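Local coordinates for phytochromobilin synthase (Solanum lycopersicum, PDB 6KME), which binds biliverdin IX alpha and probably reduces it, with ferredoxin as electron donor, to phytochromobilin, the chromophore of phytochrome, at residues R85-E90 with G243-L248; V97-A102 with F261-V266. The protein carries 1 engineered substitution. All coordinates share one frame; numbering follows the deposited sequence. Where two conformers were deposited one is given.

Interactions 1 and 2 lie side by side, their centres about 11 Å apart, between the central antiparallel sheet and the helices packed on it. Strands 81-91 and 96-104 are sheet neighbours and successive in sequence; helices 242-249 and 251-262 are likewise consecutive. The segments therefore alternate along the chain, both strands preceding helix 243-248 and the helix end at 261-266. Arg85, on the first strand, ties the two contacts together: its NH1 forms a salt bridge with OD1 of Asp99 at 2.8 Å, and its NE probably donates to O of Leu262 at 2.8 Å. Both contacts touch biliverdin, so these strands and helices supply part of the pocket wall around the pigment.

Interaction 1 of 2, residues R85-E90 with G243-L248; sequences RSLCIE and GVLKRL. With BLA (biliverdine IX alpha), chain B.
Strand 85-90, which turns Leu87 and Ile89 toward Leu245 and Leu248, passes helix 243-248 with their axes 12.4 Å apart at closest approach and inclined at 62°. This is sheet-to-helix packing in the ferredoxin-dependent bilin reductase fold, where helices lie over a central antiparallel sheet and the bilin is held between the two layers. The backbones are well separated, the nearest CA pair being Ile89 and Leu245 at 10.0 Å, and the contacts across the gap are all between aliphatic branches. CG of Leu87 stands anti to the backbone N (chi1 166°), and the side chain runs alongside Leu245 in the opposed direction, their CD2 methyls touching at 4.0 Å. In Ile89, a chi2 of 179° carries CD1 outward from the strand, where it meets two leucines: CD2 of Leu245, and CD1 of Leu248, tip to tip at 4.1 Å. Strand 69-77, next in the sheet, adds Leu71 and Met73 beside Leu87. Leu245 also borders the pigment, together with Val244. CG2 of Val244 rests 3.8 Å from CMD, the methyl of a propionate-bearing pyrrole, while the vinyl carbon CBC of the neighbouring terminal lactam ring is touched from two directions roughly at right angles, by CB and CG1 of Val244 and by CD2 of Leu245, the last at 3.8 Å.

Interaction 2 of 2, residues V97-A102 with F261-V266; sequences VLDFAA and FLFNGV. With BLA (biliverdine IX alpha), chain B.
The carboxylate of Asp99 approaches the ring of Phe263 obliquely, OD2 standing 4.4 Å from CZ. One face of that ring is occupied by its own neighbour in sequence, Leu262, whose CB sits 3.7 Å above the plane and off-centre toward the rim; Arg85 adds a cation-pi contact. The other flat group is the terminal lactam ring of biliverdin, which holds NC and OC. CG1 of Val97 lies off its plane and beyond the rim, on the side of the C2C-CMC bond, 3.7 Å from C2C and only 3.4 Å from the methyl CMC, a close carbon-carbon approach. Asp99 meets the same methyl end-on, its CB 3.8 Å from CMC. Between the two segments the closest touch is polar against apolar: CD2 of Leu262 lies 4.0 Å from OD2 of Asp99, the side chains crossing at a slant. With CG of Asp99 anti to the backbone N (chi1 -175°), the carboxylate reaches from the strand to the side chain of Leu262, next to the methyl CMC. In this bilin reductase fold, strand 96-104 belongs to the central antiparallel sheet beneath the bilin, and the contact joins it to the C-terminal end of helix 251-262. The buried carboxylate has Arg85 as its main polar partner; a long, weak ion pair runs from OD2 to Arg235. Phe263 is the first residue to leave helical backbone angles. From it a type II turn runs to Val266, closed by Val266 N donating to Phe263 O at 3.1 Å. Gly265, at the third position of the turn, has a positive phi of 111°, as this position of a type II turn usually does.

Interaction 1 of 2, residues R85-E90 with G243-L248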
ATOM      1  N   ARG A  85       4.747  -7.924   4.625  1.00 24.27           N
ATOM      2  CA  ARG A  85       5.358  -7.240   5.758  1.00 21.84           C
ATOM      3  C   ARG A  85       4.366  -6.280   6.404  1.00 22.98           C
ATOM      4  O   ARG A  85       3.492  -5.704   5.742  1.00 20.43           O
ATOM      5  CB  ARG A  85       6.662  -6.527   5.339  1.00 22.05           C
ATOM      6  CG  ARG A  85       6.544  -5.045   4.967  1.00 25.00           C
ATOM      7  CD  ARG A  85       5.817  -4.835   3.646  1.00 26.95           C
ATOM      8  NE  ARG A  85       5.796  -3.425   3.206  1.00 28.56           N
ATOM      9  CZ  ARG A  85       4.927  -2.510   3.632  1.00 18.53           C
ATOM     10  NH1 ARG A  85       4.022  -2.831   4.541  1.00 20.10           N
ATOM     11  NH2 ARG A  85       4.966  -1.266   3.149  1.00 17.96           N
ATOM     12  N   SER A  86       4.494  -6.141   7.723  1.00 21.34           N
ATOM     13  CA  SER A  86       3.643  -5.245   8.487  1.00 20.93           C
ATOM     14  C   SER A  86       4.484  -4.381   9.415  1.00 24.41           C
ATOM     15  O   SER A  86       5.492  -4.831   9.978  1.00 23.38           O
ATOM     16  CB  SER A  86       2.603  -6.013   9.310  1.00 24.68           C
ATOM     17  OG  SER A  86       3.232  -6.793  10.306  1.00 26.56           O
ATOM     18  N   LEU A  87       4.062  -3.133   9.551  1.00 20.71           N
ATOM     19  CA  LEU A  87       4.546  -2.227  10.583  1.00 22.56           C
ATOM     20  C   LEU A  87       3.327  -1.817  11.386  1.00 24.34           C
ATOM     21  O   LEU A  87       2.316  -1.405  10.809  1.00 25.22           O
ATOM     22  CB  LEU A  87       5.246  -1.005   9.984  1.00 21.77           C
ATOM     23  CG  LEU A  87       5.512   0.171  10.941  1.00 27.19           C
ATOM     24  CD1 LEU A  87       6.527  -0.206  12.032  1.00 27.16           C
ATOM     25  CD2 LEU A  87       5.981   1.403  10.182  1.00 29.62           C
ATOM     26  N   CYS A  88       3.397  -1.997  12.701  1.00 24.34           N
ATOM     27  CA  CYS A  88       2.296  -1.648  13.582  1.00 26.62           C
ATOM     28  C   CYS A  88       2.822  -0.741  14.684  1.00 25.10           C
ATOM     29  O   CYS A  88       3.821  -1.059  15.336  1.00 27.06           O
ATOM     30  CB  CYS A  88       1.638  -2.904  14.169  1.00 29.04           C
ATOM     31  SG  CYS A  88       0.130  -2.517  15.075  1.00 40.05           S
ATOM     32  N   ILE A  89       2.172   0.397  14.873  1.00 25.42           N
ATOM     33  CA  ILE A  89       2.627   1.408  15.820  1.00 30.77           C
ATOM     34  C   ILE A  89       1.487   1.694  16.780  1.00 40.37           C
ATOM     35  O   ILE A  89       0.357   1.952  16.352  1.00 36.97           O
ATOM     36  CB  ILE A  89       3.086   2.701  15.114  1.00 33.27           C
ATOM     37  CG1 ILE A  89       4.121   2.397  14.023  1.00 34.34           C
ATOM     38  CG2 ILE A  89       3.667   3.668  16.108  1.00 39.26           C
ATOM     39  CD1 ILE A  89       4.602   3.634  13.275  1.00 32.36           C
ATOM     40  N   GLU A  90       1.775   1.616  18.074  1.00 48.78           N
ATOM     41  CA  GLU A  90       0.806   1.933  19.112  1.00 56.51           C
ATOM     42  C   GLU A  90       1.460   2.936  20.050  1.00 60.98           C
ATOM     43  O   GLU A  90       2.526   2.662  20.616  1.00 58.83           O
ATOM     44  CB  GLU A  90       0.356   0.677  19.862  1.00 54.94           C
ATOM     45  N   GLY A 243       7.049  11.455   7.280  1.00 18.88           N
ATOM     46  CA  GLY A 243       7.278  12.496   8.274  1.00 26.58           C
ATOM     47  C   GLY A 243       7.039  12.010   9.689  1.00 24.36           C
ATOM     48  O   GLY A 243       7.782  12.357  10.610  1.00 23.18           O
ATOM     49  N   VAL A 244       6.005  11.189   9.885  1.00 24.20           N
ATOM     50  CA  VAL A 244       5.748  10.648  11.215  1.00 21.84           C
ATOM     51  C   VAL A 244       6.879   9.716  11.637  1.00 21.26           C
ATOM     52  O   VAL A 244       7.353   9.770  12.779  1.00 22.13           O
ATOM     53  CB  VAL A 244       4.382   9.938  11.254  1.00 22.11           C
ATOM     54  CG1 VAL A 244       4.208   9.225  12.580  1.00 29.55           C
ATOM     55  CG2 VAL A 244       3.237  10.941  11.051  1.00 25.91           C
ATOM     56  N   LEU A 245       7.314   8.833  10.731  1.00 22.38           N
ATOM     57  CA  LEU A 245       8.434   7.944  11.040  1.00 22.24           C
ATOM     58  C   LEU A 245       9.681   8.742  11.418  1.00 21.29           C
ATOM     59  O   LEU A 245      10.373   8.403  12.385  1.00 21.67           O
ATOM     60  CB  LEU A 245       8.725   7.035   9.849  1.00 14.84           C
ATOM     61  CG  LEU A 245       7.637   6.015   9.496  1.00 25.03           C
ATOM     62  CD1 LEU A 245       8.031   5.181   8.251  1.00 23.72           C
ATOM     63  CD2 LEU A 245       7.361   5.106  10.687  1.00 27.66           C
ATOM     64  N   LYS A 246       9.976   9.815  10.672  1.00 19.84           N
ATOM     65  CA  LYS A 246      11.159  10.624  10.967  1.00 22.62           C
ATOM     66  C   LYS A 246      11.083  11.245  12.353  1.00 23.90           C
ATOM     67  O   LYS A 246      12.094  11.317  13.063  1.00 23.99           O
ATOM     68  CB  LYS A 246      11.345  11.703   9.897  1.00 22.98           C
ATOM     69  CG  LYS A 246      11.731  11.080   8.567  1.00 31.45           C
ATOM     70  CD  LYS A 246      11.812  12.086   7.438  1.00 44.60           C
ATOM     71  CE  LYS A 246      12.190  11.394   6.126  1.00 44.12           C
ATOM     72  NZ  LYS A 246      12.305  12.373   5.001  1.00 54.37           N
ATOM     73  N   ARG A 247       9.894  11.692  12.763  1.00 23.12           N
ATOM     74  CA  ARG A 247       9.730  12.255  14.102  0.52 25.14           C
ATOM     75  C   ARG A 247       9.926  11.194  15.180  1.00 25.62           C
ATOM     76  O   ARG A 247      10.465  11.481  16.256  1.00 23.06           O
ATOM     77  CB  ARG A 247       8.348  12.902  14.232  0.52 32.38           C
ATOM     78  CG  ARG A 247       7.890  13.085  15.674  0.52 42.48           C
ATOM     79  CD  ARG A 247       6.707  14.035  15.812  0.52 50.07           C
ATOM     80  NE  ARG A 247       5.528  13.610  15.061  0.52 52.05           N
ATOM     81  CZ  ARG A 247       4.744  12.592  15.403  0.52 39.72           C
ATOM     82  NH1 ARG A 247       5.018  11.868  16.479  0.52 38.73           N
ATOM     83  NH2 ARG A 247       3.689  12.300  14.659  0.52 32.94           N
ATOM     84  N   LEU A 248       9.496   9.955  14.910  1.00 25.63           N
ATOM     85  CA  LEU A 248       9.561   8.913  15.937  1.00 20.76           C
ATOM     86  C   LEU A 248      10.988   8.409  16.141  1.00 23.09           C
ATOM     87  O   LEU A 248      11.477   8.362  17.276  1.00 25.02           O
ATOM     88  CB  LEU A 248       8.632   7.751  15.570  1.00 18.29           C
ATOM     89  CG  LEU A 248       7.124   8.026  15.664  1.00 17.66           C
ATOM     90  CD1 LEU A 248       6.352   6.839  15.098  1.00 25.15           C
ATOM     91  CD2 LEU A 248       6.719   8.276  17.096  1.00 25.81           C
TER
HETATM   92  CHA BLA B 401      -2.323  11.102   4.699  1.00 26.90           C
HETATM   93  NA  BLA B 401      -1.905   8.980   3.270  1.00 22.67           N
HETATM   94  C1A BLA B 401      -2.416  10.279   3.425  1.00 25.68           C
HETATM   95  C2A BLA B 401      -3.017  10.668   2.148  1.00 19.64           C
HETATM   96  C3A BLA B 401      -2.836   9.546   1.226  1.00 18.48           C
HETATM   97  C4A BLA B 401      -2.143   8.515   1.944  1.00 26.86           C
HETATM   98  CMA BLA B 401      -3.288   9.410  -0.230  1.00 21.24           C
HETATM   99  CAA BLA B 401      -3.666  12.063   1.920  1.00 19.04           C
HETATM  100  CBA BLA B 401      -2.583  13.072   1.648  1.00 18.80           C
HETATM  101  CGA BLA B 401      -2.269  13.150   0.109  1.00 21.66           C
HETATM  102  O1A BLA B 401      -3.264  13.340  -0.526  1.00 18.06           O
HETATM  103  O2A BLA B 401      -1.108  13.016  -0.144  1.00 21.19           O
HETATM  104  CHB BLA B 401      -1.729   7.119   1.458  1.00 23.03           C
HETATM  105  NB  BLA B 401      -0.912   7.484  -0.801  1.00 27.32           N
HETATM  106  C1B BLA B 401      -1.062   6.650   0.331  1.00 32.80           C
HETATM  107  C2B BLA B 401      -0.769   5.212  -0.277  1.00 26.85           C
HETATM  108  C3B BLA B 401      -0.239   5.337  -1.555  1.00 24.99           C
HETATM  109  C4B BLA B 401      -0.276   6.828  -1.898  1.00 26.69           C
HETATM  110  CMB BLA B 401      -0.837   3.987   0.617  1.00 32.39           C
HETATM  111  OB  BLA B 401       0.152   7.451  -2.856  1.00 24.53           O
HETATM  112  CAB BLA B 401       0.277   4.475  -2.681  1.00 24.98           C
HETATM  113  CBB BLA B 401       0.853   4.650  -3.893  1.00 35.01           C
HETATM  114  NC  BLA B 401       0.314   7.043   6.861  1.00 34.64           N
HETATM  115  C1C BLA B 401       0.755   5.712   6.675  1.00 46.34           C
HETATM  116  C2C BLA B 401       1.713   5.430   7.840  1.00 36.77           C
HETATM  117  C3C BLA B 401       1.769   6.585   8.621  1.00 23.62           C
HETATM  118  C4C BLA B 401       0.855   7.669   8.000  1.00 25.11           C
HETATM  119  CMC BLA B 401       2.381   4.052   7.924  1.00 38.79           C
HETATM  120  OC  BLA B 401       0.324   5.105   5.708  1.00 58.59           O
HETATM  121  CAC BLA B 401       2.580   6.764   9.855  1.00 28.03           C
HETATM  122  CBC BLA B 401       3.780   6.289  10.254  1.00 36.83           C
HETATM  123  CHD BLA B 401       0.511   8.964   8.283  1.00 19.95           C
HETATM  124  ND  BLA B 401      -0.902   9.702   6.240  1.00 27.70           N
HETATM  125  C1D BLA B 401      -0.326   9.898   7.426  1.00 25.66           C
HETATM  126  C2D BLA B 401      -0.581  11.290   7.973  1.00 24.64           C
HETATM  127  C3D BLA B 401      -1.367  11.943   7.041  1.00 27.05           C
HETATM  128  C4D BLA B 401      -1.608  10.943   5.874  1.00 25.16           C
HETATM  129  CMD BLA B 401      -0.001  11.709   9.311  1.00 23.81           C
HETATM  130  CAD BLA B 401      -1.964  13.356   6.994  1.00 23.27           C
HETATM  131  CBD BLA B 401      -0.934  14.446   6.765  1.00 26.66           C
HETATM  132  CGD BLA B 401      -0.288  14.469   5.311  1.00 32.64           C
HETATM  133  O1D BLA B 401       0.928  14.517   5.367  1.00 31.16           O
HETATM  134  O2D BLA B 401      -1.109  14.440   4.403  1.00 29.38           O

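Interaction 2 of 2, residues V97-A102 with F261-V266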
ATOM      1  N   VAL A  97      -1.180   2.956  14.119  1.00 24.47           N
ATOM      2  CA  VAL A  97      -0.813   2.934  12.709  1.00 22.67           C
ATOM      3  C   VAL A  97      -0.664   1.488  12.250  1.00 22.11           C
ATOM      4  O   VAL A  97      -0.101   0.655  12.969  1.00 23.85           O
ATOM      5  CB  VAL A  97       0.492   3.712  12.440  1.00 25.41           C
ATOM      6  CG1 VAL A  97       0.825   3.645  10.963  1.00 23.59           C
ATOM      7  CG2 VAL A  97       0.377   5.173  12.918  1.00 27.74           C
ATOM      8  N   LEU A  98      -1.169   1.200  11.049  1.00 21.09           N
ATOM      9  CA  LEU A  98      -0.924  -0.056  10.354  1.00 20.12           C
ATOM     10  C   LEU A  98      -0.437   0.244   8.942  1.00 21.22           C
ATOM     11  O   LEU A  98      -1.081   0.998   8.205  1.00 23.68           O
ATOM     12  CB  LEU A  98      -2.191  -0.934  10.298  1.00 19.21           C
ATOM     13  CG  LEU A  98      -2.021  -2.261   9.523  1.00 18.89           C
ATOM     14  CD1 LEU A  98      -1.082  -3.206  10.270  1.00 22.02           C
ATOM     15  CD2 LEU A  98      -3.374  -2.948   9.261  1.00 28.26           C
ATOM     16  N   ASP A  99       0.707  -0.331   8.573  1.00 21.19           N
ATOM     17  CA  ASP A  99       1.144  -0.434   7.180  1.00 18.13           C
ATOM     18  C   ASP A  99       1.373  -1.913   6.908  1.00 18.60           C
ATOM     19  O   ASP A  99       2.348  -2.491   7.398  1.00 22.77           O
ATOM     20  CB  ASP A  99       2.418   0.371   6.901  1.00 20.37           C
ATOM     21  CG  ASP A  99       2.818   0.365   5.397  1.00 33.12           C
ATOM     22  OD1 ASP A  99       2.439  -0.578   4.666  1.00 35.57           O
ATOM     23  OD2 ASP A  99       3.506   1.313   4.946  1.00 39.46           O
ATOM     24  N   PHE A 100       0.484  -2.500   6.110  1.00 21.91           N
ATOM     25  CA  PHE A 100       0.476  -3.917   5.776  1.00 22.90           C
ATOM     26  C   PHE A 100       0.437  -4.026   4.257  1.00 22.80           C
ATOM     27  O   PHE A 100      -0.436  -3.426   3.623  1.00 25.00           O
ATOM     28  CB  PHE A 100      -0.748  -4.589   6.424  1.00 21.89           C
ATOM     29  CG  PHE A 100      -0.823  -6.065   6.207  1.00 25.22           C
ATOM     30  CD1 PHE A 100      -1.411  -6.582   5.063  1.00 29.94           C
ATOM     31  CD2 PHE A 100      -0.311  -6.941   7.156  1.00 20.75           C
ATOM     32  CE1 PHE A 100      -1.478  -7.965   4.866  1.00 23.54           C
ATOM     33  CE2 PHE A 100      -0.362  -8.312   6.958  1.00 32.01           C
ATOM     34  CZ  PHE A 100      -0.949  -8.818   5.814  1.00 24.50           C
ATOM     35  N   ALA A 101       1.391  -4.752   3.670  1.00 22.91           N
ATOM     36  CA  ALA A 101       1.459  -4.887   2.218  1.00 16.79           C
ATOM     37  C   ALA A 101       1.918  -6.285   1.826  1.00 21.78           C
ATOM     38  O   ALA A 101       2.686  -6.937   2.541  1.00 21.65           O
ATOM     39  CB  ALA A 101       2.418  -3.862   1.586  1.00 16.99           C
ATOM     40  N   ALA A 102       1.444  -6.730   0.663  1.00 22.32           N
ATOM     41  CA  ALA A 102       1.884  -7.973   0.040  1.00 23.42           C
ATOM     42  C   ALA A 102       2.442  -7.637  -1.335  1.00 20.74           C
ATOM     43  O   ALA A 102       1.720  -7.103  -2.189  1.00 21.62           O
ATOM     44  CB  ALA A 102       0.738  -8.975  -0.061  1.00 21.55           C
ATOM     45  N   PHE A 261      12.955  -1.974   4.479  1.00 21.83           N
ATOM     46  CA  PHE A 261      11.887  -2.816   5.020  1.00 22.65           C
ATOM     47  C   PHE A 261      10.558  -2.530   4.331  1.00 25.36           C
ATOM     48  O   PHE A 261      10.052  -3.399   3.611  1.00 21.57           O
ATOM     49  CB  PHE A 261      11.782  -2.666   6.542  1.00 25.29           C
ATOM     50  CG  PHE A 261      10.692  -3.501   7.151  1.00 29.22           C
ATOM     51  CD1 PHE A 261      10.886  -4.863   7.371  1.00 26.73           C
ATOM     52  CD2 PHE A 261       9.449  -2.938   7.451  1.00 27.25           C
ATOM     53  CE1 PHE A 261       9.884  -5.645   7.911  1.00 25.90           C
ATOM     54  CE2 PHE A 261       8.440  -3.708   7.997  1.00 25.79           C
ATOM     55  CZ  PHE A 261       8.653  -5.071   8.225  1.00 28.75           C
ATOM     56  N   LEU A 262       9.973  -1.340   4.515  1.00 19.50           N
ATOM     57  CA  LEU A 262       8.627  -1.101   3.998  1.00 17.94           C
ATOM     58  C   LEU A 262       8.589  -1.237   2.490  1.00 20.30           C
ATOM     59  O   LEU A 262       7.643  -1.806   1.936  1.00 19.89           O
ATOM     60  CB  LEU A 262       8.135   0.295   4.407  1.00 18.90           C
ATOM     61  CG  LEU A 262       7.917   0.487   5.914  1.00 21.98           C
ATOM     62  CD1 LEU A 262       7.616   1.942   6.209  1.00 18.69           C
ATOM     63  CD2 LEU A 262       6.769  -0.413   6.416  1.00 21.91           C
ATOM     64  N   PHE A 263       9.593  -0.704   1.800  1.00 21.26           N
ATOM     65  CA  PHE A 263       9.636  -0.781   0.348  1.00 17.65           C
ATOM     66  C   PHE A 263      10.899  -1.486  -0.096  1.00 19.89           C
ATOM     67  O   PHE A 263      11.504  -1.154  -1.113  1.00 20.25           O
ATOM     68  CB  PHE A 263       9.441   0.610  -0.250  1.00 15.40           C
ATOM     69  CG  PHE A 263       8.175   1.229   0.251  1.00 19.73           C
ATOM     70  CD1 PHE A 263       6.953   0.660  -0.085  1.00 17.98           C
ATOM     71  CD2 PHE A 263       8.200   2.248   1.176  1.00 17.44           C
ATOM     72  CE1 PHE A 263       5.773   1.162   0.432  1.00 20.41           C
ATOM     73  CE2 PHE A 263       7.027   2.764   1.698  1.00 25.38           C
ATOM     74  CZ  PHE A 263       5.813   2.219   1.328  1.00 24.12           C
ATOM     75  N   ASN A 264      11.287  -2.490   0.697  1.00 19.58           N
ATOM     76  CA  ASN A 264      12.344  -3.421   0.326  1.00 23.78           C
ATOM     77  C   ASN A 264      12.169  -3.846  -1.125  1.00 23.38           C
ATOM     78  O   ASN A 264      11.061  -4.179  -1.560  1.00 25.85           O
ATOM     79  CB  ASN A 264      12.302  -4.638   1.256  1.00 21.49           C
ATOM     80  CG  ASN A 264      13.305  -5.702   0.871  1.00 23.50           C
ATOM     81  OD1 ASN A 264      13.029  -6.539   0.019  1.00 28.15           O
ATOM     82  ND2 ASN A 264      14.469  -5.687   1.508  1.00 24.47           N
ATOM     83  N   GLY A 265      13.259  -3.790  -1.879  1.00 23.54           N
ATOM     84  CA  GLY A 265      13.242  -4.004  -3.308  1.00 24.74           C
ATOM     85  C   GLY A 265      13.538  -2.753  -4.111  1.00 24.88           C
ATOM     86  O   GLY A 265      13.909  -2.860  -5.290  1.00 23.07           O
ATOM     87  N   VAL A 266      13.381  -1.567  -3.514  1.00 25.29           N
ATOM     88  CA  VAL A 266      13.767  -0.357  -4.231  1.00 23.65           C
ATOM     89  C   VAL A 266      15.257  -0.397  -4.572  1.00 27.11           C
ATOM     90  O   VAL A 266      15.675   0.112  -5.619  1.00 32.72           O
ATOM     91  CB  VAL A 266      13.373   0.898  -3.415  1.00 26.11           C
ATOM     92  CG1 VAL A 266      14.118   0.924  -2.110  1.00 22.21           C
ATOM     93  CG2 VAL A 266      13.645   2.147  -4.209  1.00 34.04           C
TER
HETATM   94  CHA BLA B 401      -2.323  11.102   4.699  1.00 26.90           C
HETATM   95  NA  BLA B 401      -1.905   8.980   3.270  1.00 22.67           N
HETATM   96  C1A BLA B 401      -2.416  10.279   3.425  1.00 25.68           C
HETATM   97  C2A BLA B 401      -3.017  10.668   2.148  1.00 19.64           C
HETATM   98  C3A BLA B 401      -2.836   9.546   1.226  1.00 18.48           C
HETATM   99  C4A BLA B 401      -2.143   8.515   1.944  1.00 26.86           C
HETATM  100  CMA BLA B 401      -3.288   9.410  -0.230  1.00 21.24           C
HETATM  101  CAA BLA B 401      -3.666  12.063   1.920  1.00 19.04           C
HETATM  102  CBA BLA B 401      -2.583  13.072   1.648  1.00 18.80           C
HETATM  103  CGA BLA B 401      -2.269  13.150   0.109  1.00 21.66           C
HETATM  104  O1A BLA B 401      -3.264  13.340  -0.526  1.00 18.06           O
HETATM  105  O2A BLA B 401      -1.108  13.016  -0.144  1.00 21.19           O
HETATM  106  CHB BLA B 401      -1.729   7.119   1.458  1.00 23.03           C
HETATM  107  NB  BLA B 401      -0.912   7.484  -0.801  1.00 27.32           N
HETATM  108  C1B BLA B 401      -1.062   6.650   0.331  1.00 32.80           C
HETATM  109  C2B BLA B 401      -0.769   5.212  -0.277  1.00 26.85           C
HETATM  110  C3B BLA B 401      -0.239   5.337  -1.555  1.00 24.99           C
HETATM  111  C4B BLA B 401      -0.276   6.828  -1.898  1.00 26.69           C
HETATM  112  CMB BLA B 401      -0.837   3.987   0.617  1.00 32.39           C
HETATM  113  OB  BLA B 401       0.152   7.451  -2.856  1.00 24.53           O
HETATM  114  CAB BLA B 401       0.277   4.475  -2.681  1.00 24.98           C
HETATM  115  CBB BLA B 401       0.853   4.650  -3.893  1.00 35.01           C
HETATM  116  NC  BLA B 401       0.314   7.043   6.861  1.00 34.64           N
HETATM  117  C1C BLA B 401       0.755   5.712   6.675  1.00 46.34           C
HETATM  118  C2C BLA B 401       1.713   5.430   7.840  1.00 36.77           C
HETATM  119  C3C BLA B 401       1.769   6.585   8.621  1.00 23.62           C
HETATM  120  C4C BLA B 401       0.855   7.669   8.000  1.00 25.11           C
HETATM  121  CMC BLA B 401       2.381   4.052   7.924  1.00 38.79           C
HETATM  122  OC  BLA B 401       0.324   5.105   5.708  1.00 58.59           O
HETATM  123  CAC BLA B 401       2.580   6.764   9.855  1.00 28.03           C
HETATM  124  CBC BLA B 401       3.780   6.289  10.254  1.00 36.83           C
HETATM  125  CHD BLA B 401       0.511   8.964   8.283  1.00 19.95           C
HETATM  126  ND  BLA B 401      -0.902   9.702   6.240  1.00 27.70           N
HETATM  127  C1D BLA B 401      -0.326   9.898   7.426  1.00 25.66           C
HETATM  128  C2D BLA B 401      -0.581  11.290   7.973  1.00 24.64           C
HETATM  129  C3D BLA B 401      -1.367  11.943   7.041  1.00 27.05           C
HETATM  130  C4D BLA B 401      -1.608  10.943   5.874  1.00 25.16           C
HETATM  131  CMD BLA B 401      -0.001  11.709   9.311  1.00 23.81           C
HETATM  132  CAD BLA B 401      -1.964  13.356   6.994  1.00 23.27           C
HETATM  133  CBD BLA B 401      -0.934  14.446   6.765  1.00 26.66           C
HETATM  134  CGD BLA B 401      -0.288  14.469   5.311  1.00 32.64           C
HETATM  135  O1D BLA B 401       0.928  14.517   5.367  1.00 31.16           O
HETATM  136  O2D BLA B 401      -1.109  14.440   4.403  1.00 29.38           O